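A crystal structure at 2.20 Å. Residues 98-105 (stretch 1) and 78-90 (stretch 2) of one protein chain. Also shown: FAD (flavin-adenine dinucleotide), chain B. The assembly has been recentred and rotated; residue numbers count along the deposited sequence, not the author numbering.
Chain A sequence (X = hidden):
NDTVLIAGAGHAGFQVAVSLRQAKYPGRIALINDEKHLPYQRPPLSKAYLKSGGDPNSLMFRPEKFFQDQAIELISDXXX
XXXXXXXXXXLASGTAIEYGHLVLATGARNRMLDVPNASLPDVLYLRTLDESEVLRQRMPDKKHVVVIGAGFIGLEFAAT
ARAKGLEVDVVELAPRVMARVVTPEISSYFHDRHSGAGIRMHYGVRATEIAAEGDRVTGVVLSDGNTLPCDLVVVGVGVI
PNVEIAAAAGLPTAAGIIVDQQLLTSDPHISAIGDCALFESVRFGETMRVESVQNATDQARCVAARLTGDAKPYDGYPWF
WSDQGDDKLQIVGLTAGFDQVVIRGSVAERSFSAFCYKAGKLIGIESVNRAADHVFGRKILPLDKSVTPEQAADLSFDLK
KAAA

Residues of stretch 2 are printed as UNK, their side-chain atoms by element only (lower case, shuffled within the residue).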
# COMPACT_ATOMS: atom_id res chain seq x y z
N GLU A 98 -28.75 -9.98 -3.30
CA GLU A 98 -28.61 -11.09 -2.36
C GLU A 98 -27.25 -11.71 -2.66
O GLU A 98 -26.78 -11.68 -3.80
CB GLU A 98 -29.68 -12.16 -2.58
CG GLU A 98 -31.10 -11.71 -2.35
CD GLU A 98 -32.08 -12.87 -2.47
OE1 GLU A 98 -32.04 -13.77 -1.61
OE2 GLU A 98 -32.87 -12.88 -3.44
N TYR A 99 -26.63 -12.28 -1.64
CA TYR A 99 -25.33 -12.90 -1.85
C TYR A 99 -25.22 -14.22 -1.11
O TYR A 99 -25.89 -14.44 -0.09
CB TYR A 99 -24.22 -11.94 -1.38
CG TYR A 99 -24.23 -11.60 0.10
CD1 TYR A 99 -23.84 -12.54 1.06
CD2 TYR A 99 -24.67 -10.36 0.54
CE1 TYR A 99 -23.89 -12.24 2.41
CE2 TYR A 99 -24.72 -10.05 1.89
CZ TYR A 99 -24.33 -11.00 2.82
OH TYR A 99 -24.41 -10.71 4.16
N GLY A 100 -24.40 -15.12 -1.66
CA GLY A 100 -24.17 -16.40 -1.02
C GLY A 100 -23.03 -16.13 -0.06
O GLY A 100 -23.09 -16.47 1.13
N HIS A 101 -21.99 -15.50 -0.58
CA HIS A 101 -20.83 -15.12 0.22
C HIS A 101 -20.41 -13.71 -0.18
O HIS A 101 -20.38 -13.37 -1.37
CB HIS A 101 -19.67 -16.10 0.00
CG HIS A 101 -18.65 -16.07 1.10
ND1 HIS A 101 -17.71 -15.07 1.22
CD2 HIS A 101 -18.47 -16.88 2.17
CE1 HIS A 101 -17.00 -15.26 2.32
NE2 HIS A 101 -17.44 -16.35 2.91
N LEU A 102 -20.11 -12.89 0.82
CA LEU A 102 -19.70 -11.50 0.61
C LEU A 102 -18.22 -11.30 0.89
O LEU A 102 -17.72 -11.67 1.96
CB LEU A 102 -20.52 -10.58 1.52
CG LEU A 102 -20.13 -9.10 1.57
CD1 LEU A 102 -20.21 -8.50 0.17
CD2 LEU A 102 -21.05 -8.34 2.52
N VAL A 103 -17.51 -10.72 -0.07
CA VAL A 103 -16.09 -10.45 0.07
C VAL A 103 -15.84 -8.94 0.19
O VAL A 103 -16.14 -8.18 -0.73
CB VAL A 103 -15.29 -11.00 -1.14
CG1 VAL A 103 -13.84 -10.52 -1.08
CG2 VAL A 103 -15.33 -12.52 -1.14
N LEU A 104 -15.30 -8.52 1.33
CA LEU A 104 -15.00 -7.11 1.56
C LEU A 104 -13.55 -6.82 1.18
O LEU A 104 -12.62 -7.38 1.76
CB LEU A 104 -15.23 -6.74 3.03
CG LEU A 104 -16.67 -6.93 3.50
CD1 LEU A 104 -16.80 -6.55 4.97
CD2 LEU A 104 -17.59 -6.07 2.63
N ALA A 105 -13.38 -5.95 0.19
CA ALA A 105 -12.07 -5.55 -0.30
C ALA A 105 -12.14 -4.05 -0.54
O ALA A 105 -11.83 -3.56 -1.63
CB ALA A 105 -11.75 -6.29 -1.59
N UNK A 78 -21.58 1.53 -5.43
CA UNK A 78 -20.90 1.53 -4.14
C UNK A 78 -21.79 0.92 -3.05
O UNK A 78 -22.98 1.22 -3.00
n UNK A 78 -17.21 4.31 -1.17
c UNK A 78 -18.11 4.63 -0.25
n UNK A 78 -19.39 4.77 -0.59
c UNK A 78 -19.98 3.12 -2.35
c UNK A 78 -20.54 2.96 -3.75
c UNK A 78 -19.91 4.59 -1.94
n UNK A 78 -17.73 4.80 1.01
N UNK A 79 -21.24 0.06 -2.20
CA UNK A 79 -22.05 -0.52 -1.13
C UNK A 79 -22.09 0.50 -0.00
O UNK A 79 -21.11 1.18 0.26
s UNK A 79 -20.39 -2.98 1.73
c UNK A 79 -19.94 -4.42 0.97
c UNK A 79 -20.29 -1.77 0.35
c UNK A 79 -21.48 -1.86 -0.62
N UNK A 80 -23.25 0.61 0.64
CA UNK A 80 -23.43 1.55 1.74
C UNK A 80 -23.92 0.87 3.01
O UNK A 80 -23.76 1.41 4.11
c UNK A 80 -23.90 3.47 0.20
c UNK A 80 -24.44 2.64 1.35
c UNK A 80 -25.76 2.00 0.96
N UNK A 81 -24.51 -0.31 2.85
CA UNK A 81 -25.04 -1.05 3.99
C UNK A 81 -25.04 -2.55 3.75
O UNK A 81 -25.05 -3.01 2.61
c UNK A 81 -26.48 -0.59 4.27
o UNK A 81 -27.07 -1.36 5.30
N UNK A 82 -25.01 -3.32 4.83
CA UNK A 82 -25.02 -4.77 4.73
C UNK A 82 -26.09 -5.41 5.62
O UNK A 82 -26.09 -5.22 6.84
c UNK A 82 -23.66 -5.37 5.14
c UNK A 82 -22.56 -4.83 4.23
c UNK A 82 -23.73 -6.89 5.06
c UNK A 82 -21.18 -5.26 4.66
N UNK A 83 -27.00 -6.16 5.00
CA UNK A 83 -28.06 -6.83 5.74
C UNK A 83 -27.62 -8.27 5.93
O UNK A 83 -27.95 -9.14 5.12
c UNK A 83 -30.55 -7.37 5.75
o UNK A 83 -30.32 -8.06 6.76
o UNK A 83 -31.71 -7.13 5.35
c UNK A 83 -29.38 -6.81 4.95
N UNK A 84 -26.87 -8.52 6.99
CA UNK A 84 -26.36 -9.85 7.26
C UNK A 84 -27.47 -10.88 7.40
O UNK A 84 -27.38 -11.96 6.82
n UNK A 84 -22.64 -11.42 12.20
n UNK A 84 -22.91 -9.16 12.48
c UNK A 84 -23.59 -8.84 9.78
c UNK A 84 -25.51 -9.84 8.53
c UNK A 84 -24.23 -9.04 8.41
n UNK A 84 -23.26 -10.11 10.42
c UNK A 84 -22.94 -10.23 11.70
N UNK A 85 -28.51 -10.54 8.15
CA UNK A 85 -29.62 -11.47 8.35
C UNK A 85 -30.29 -11.85 7.03
O UNK A 85 -30.55 -13.02 6.77
c UNK A 85 -31.84 -11.80 9.60
o UNK A 85 -33.33 -10.05 10.27
o UNK A 85 -33.23 -11.84 11.55
c UNK A 85 -32.87 -11.18 10.54
c UNK A 85 -30.66 -10.87 9.30
N UNK A 86 -30.55 -10.85 6.19
CA UNK A 86 -31.18 -11.12 4.91
C UNK A 86 -30.17 -11.41 3.82
O UNK A 86 -30.53 -11.58 2.65
N UNK A 87 -28.90 -11.47 4.21
CA UNK A 87 -27.79 -11.72 3.29
C UNK A 87 -27.94 -10.91 2.02
O UNK A 87 -27.79 -11.43 0.91
c UNK A 87 -27.70 -13.22 2.98
n UNK A 87 -27.12 -18.23 3.21
n UNK A 87 -25.65 -17.64 1.55
c UNK A 87 -26.46 -17.29 2.54
c UNK A 87 -27.32 -14.05 4.20
n UNK A 87 -26.60 -16.01 2.87
c UNK A 87 -27.46 -15.54 3.95
N UNK A 88 -28.23 -9.63 2.19
CA UNK A 88 -28.40 -8.71 1.08
C UNK A 88 -27.43 -7.55 1.18
O UNK A 88 -27.14 -7.05 2.28
n UNK A 88 -34.06 -7.18 1.36
c UNK A 88 -32.74 -7.52 0.75
c UNK A 88 -32.26 -8.89 1.21
c UNK A 88 -29.84 -8.18 1.05
c UNK A 88 -30.87 -9.23 0.66
N UNK A 89 -26.92 -7.13 0.03
CA UNK A 89 -25.96 -6.04 -0.07
C UNK A 89 -26.72 -4.82 -0.58
O UNK A 89 -27.28 -4.84 -1.68
c UNK A 89 -24.85 -6.44 -1.06
c UNK A 89 -23.49 -5.72 -1.10
c UNK A 89 -23.68 -4.28 -1.55
c UNK A 89 -22.84 -5.78 0.26
N UNK A 90 -26.74 -3.78 0.23
CA UNK A 90 -27.45 -2.54 -0.09
C UNK A 90 -26.51 -1.53 -0.75
O UNK A 90 -25.63 -0.98 -0.10
c UNK A 90 -29.20 -0.99 1.19
c UNK A 90 -28.02 -1.97 1.21
c UNK A 90 -28.77 0.37 0.63
c UNK A 90 -29.74 -0.86 2.61
PA FAD B . -7.33 -0.83 -3.05
O1A FAD B . -7.22 0.49 -2.37
O2A FAD B . -6.60 -1.12 -4.15
O5B FAD B . -8.77 -0.73 -3.58
C5B FAD B . -9.95 -0.47 -2.75
C4B FAD B . -11.07 -0.16 -3.76
O4B FAD B . -12.36 -0.33 -3.05
C3B FAD B . -11.09 1.27 -4.32
O3B FAD B . -11.24 1.40 -5.70
C2B FAD B . -12.15 1.92 -3.46
O2B FAD B . -12.67 3.09 -4.01
C1B FAD B . -13.17 0.83 -3.41
N9A FAD B . -14.16 0.88 -2.34
C8A FAD B . -13.96 1.31 -1.05
N7A FAD B . -15.06 1.24 -0.30
C5A FAD B . -16.03 0.75 -1.14
C6A FAD B . -17.46 0.46 -0.92
N6A FAD B . -18.09 0.63 0.22
N1A FAD B . -18.12 -0.04 -2.02
C2A FAD B . -17.50 -0.24 -3.23
N3A FAD B . -16.20 0.01 -3.52
C4A FAD B . -15.50 0.51 -2.43
N1 FAD B . 2.17 -1.70 -2.73
C2 FAD B . 3.26 -2.37 -3.11
O2 FAD B . 3.45 -3.49 -2.74
N3 FAD B . 4.24 -1.80 -3.98
C4 FAD B . 4.11 -0.51 -4.47
O4 FAD B . 4.97 -0.06 -5.21
C4X FAD B . 2.93 0.23 -4.07
N5 FAD B . 2.74 1.49 -4.53
C5X FAD B . 1.60 2.17 -4.13
C6 FAD B . 1.41 3.49 -4.64
C7 FAD B . 0.30 4.24 -4.31
C7M FAD B . 0.15 5.64 -4.87
C8 FAD B . -0.72 3.68 -3.41
C8M FAD B . -1.96 4.45 -3.01
C9 FAD B . -0.54 2.38 -2.91
C9A FAD B . 0.60 1.62 -3.26
N10 FAD B . 0.84 0.26 -2.78
C10 FAD B . 1.96 -0.42 -3.17
C1' FAD B . -0.18 -0.33 -1.89
C2' FAD B . -1.24 -1.12 -2.71
O2' FAD B . -1.78 -0.25 -3.68
C3' FAD B . -2.30 -1.62 -1.76
O3' FAD B . -1.72 -2.51 -0.82
C4' FAD B . -3.40 -2.34 -2.53
O4' FAD B . -4.00 -1.45 -3.50
C5' FAD B . -4.44 -2.82 -1.55
O5' FAD B . -5.58 -3.52 -2.39
P FAD B . -7.00 -3.41 -1.93
O1P FAD B . -7.75 -4.25 -3.01
O2P FAD B . -7.22 -3.82 -0.62
O3P FAD B . -7.46 -2.02 -2.00
O HOH W 1 -24.39 -12.26 6.07

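Position 78 carries three carbons, a nitrogen, and a carbon bearing two more nitrogens: a guanidinium, so R78. It is out of reach of stretch 1; instead one face of its guanidinium is covered by the adenine of FAD, a fitting use of a flat, charged group.

Position 79 has two carbons, a sulfur and a final carbon, unbranched, the last carbon lying against L104 and L102: M79. Its CE is 3.3 Å from L104 CD2 and 4.2 Å from L102 CD1; a flexible thioether suits this buried, apolar place. Its backbone reads the adenine edge, with M79 N donating to FAD N1A and FAD N6A donating to M79 O, both at 3.1 Å.

Position 80, one carbon carrying two others, is V80, its branched side chain suiting a strand; position 81, a carbon and an oxygen, is S81, small, polar and partly exposed. Neither reaches stretch 1.

Position 82 has four carbons forked at the first, the two-carbon arm ending against L102 and L104: I82, buried and apolar. Its CD1 touches both leucines, 3.8 Å from L102 CD2 and 4.2 Å from L104 CD2.

At position 83 two carbons end in two oxygens, giving D83. Its OD1 accepts a hydrogen bond from the backbone N of position 86, steadying the turn.

Position 84, three carbons, a nitrogen, and a carbon carrying two more nitrogens, points its CB away from stretch 1: R84, whose NE and NH1 are hydrogen-bonded elsewhere in the structure. A water donates to R84 O and accepts from Y99 OH. Position 85, three carbons and two oxygens, is E85, its charge suiting an exposed turn. Position 86 has no side chain: G86. A CB here would clash with D83 OD2.

Position 87 repeats position 84's make-up, its first carbon over the Y99 ring and its nitrogens near backbone oxygens: R87. NH2 to G100 O at 2.8 Å and NE to Y99 O at 3.4 Å are weak hydrogen bonds.

Position 88, four carbons ending in nitrogen, lies along E98: K88, CG 3.9 Å from E98 CG, its charge suiting the exposed surface. Position 89, four carbons forked at the second, meets L102 and Y99: L89, buried and apolar, CD2 3.8 Å from L102 CD1. Position 90, alike, is out of reach: L90, its backbone pairing with S81.

The contact thus has two parts. Near the turn, Y99 N donates to R87 O at 2.9 Å, E98 and K88 form an antiparallel bridge, and the Y99 ring is buried. Farther along, L102 and L104 build an apolar layer with M79 and I82.

Stretch 2, residues 78-90: RMVSIDREGRKLL
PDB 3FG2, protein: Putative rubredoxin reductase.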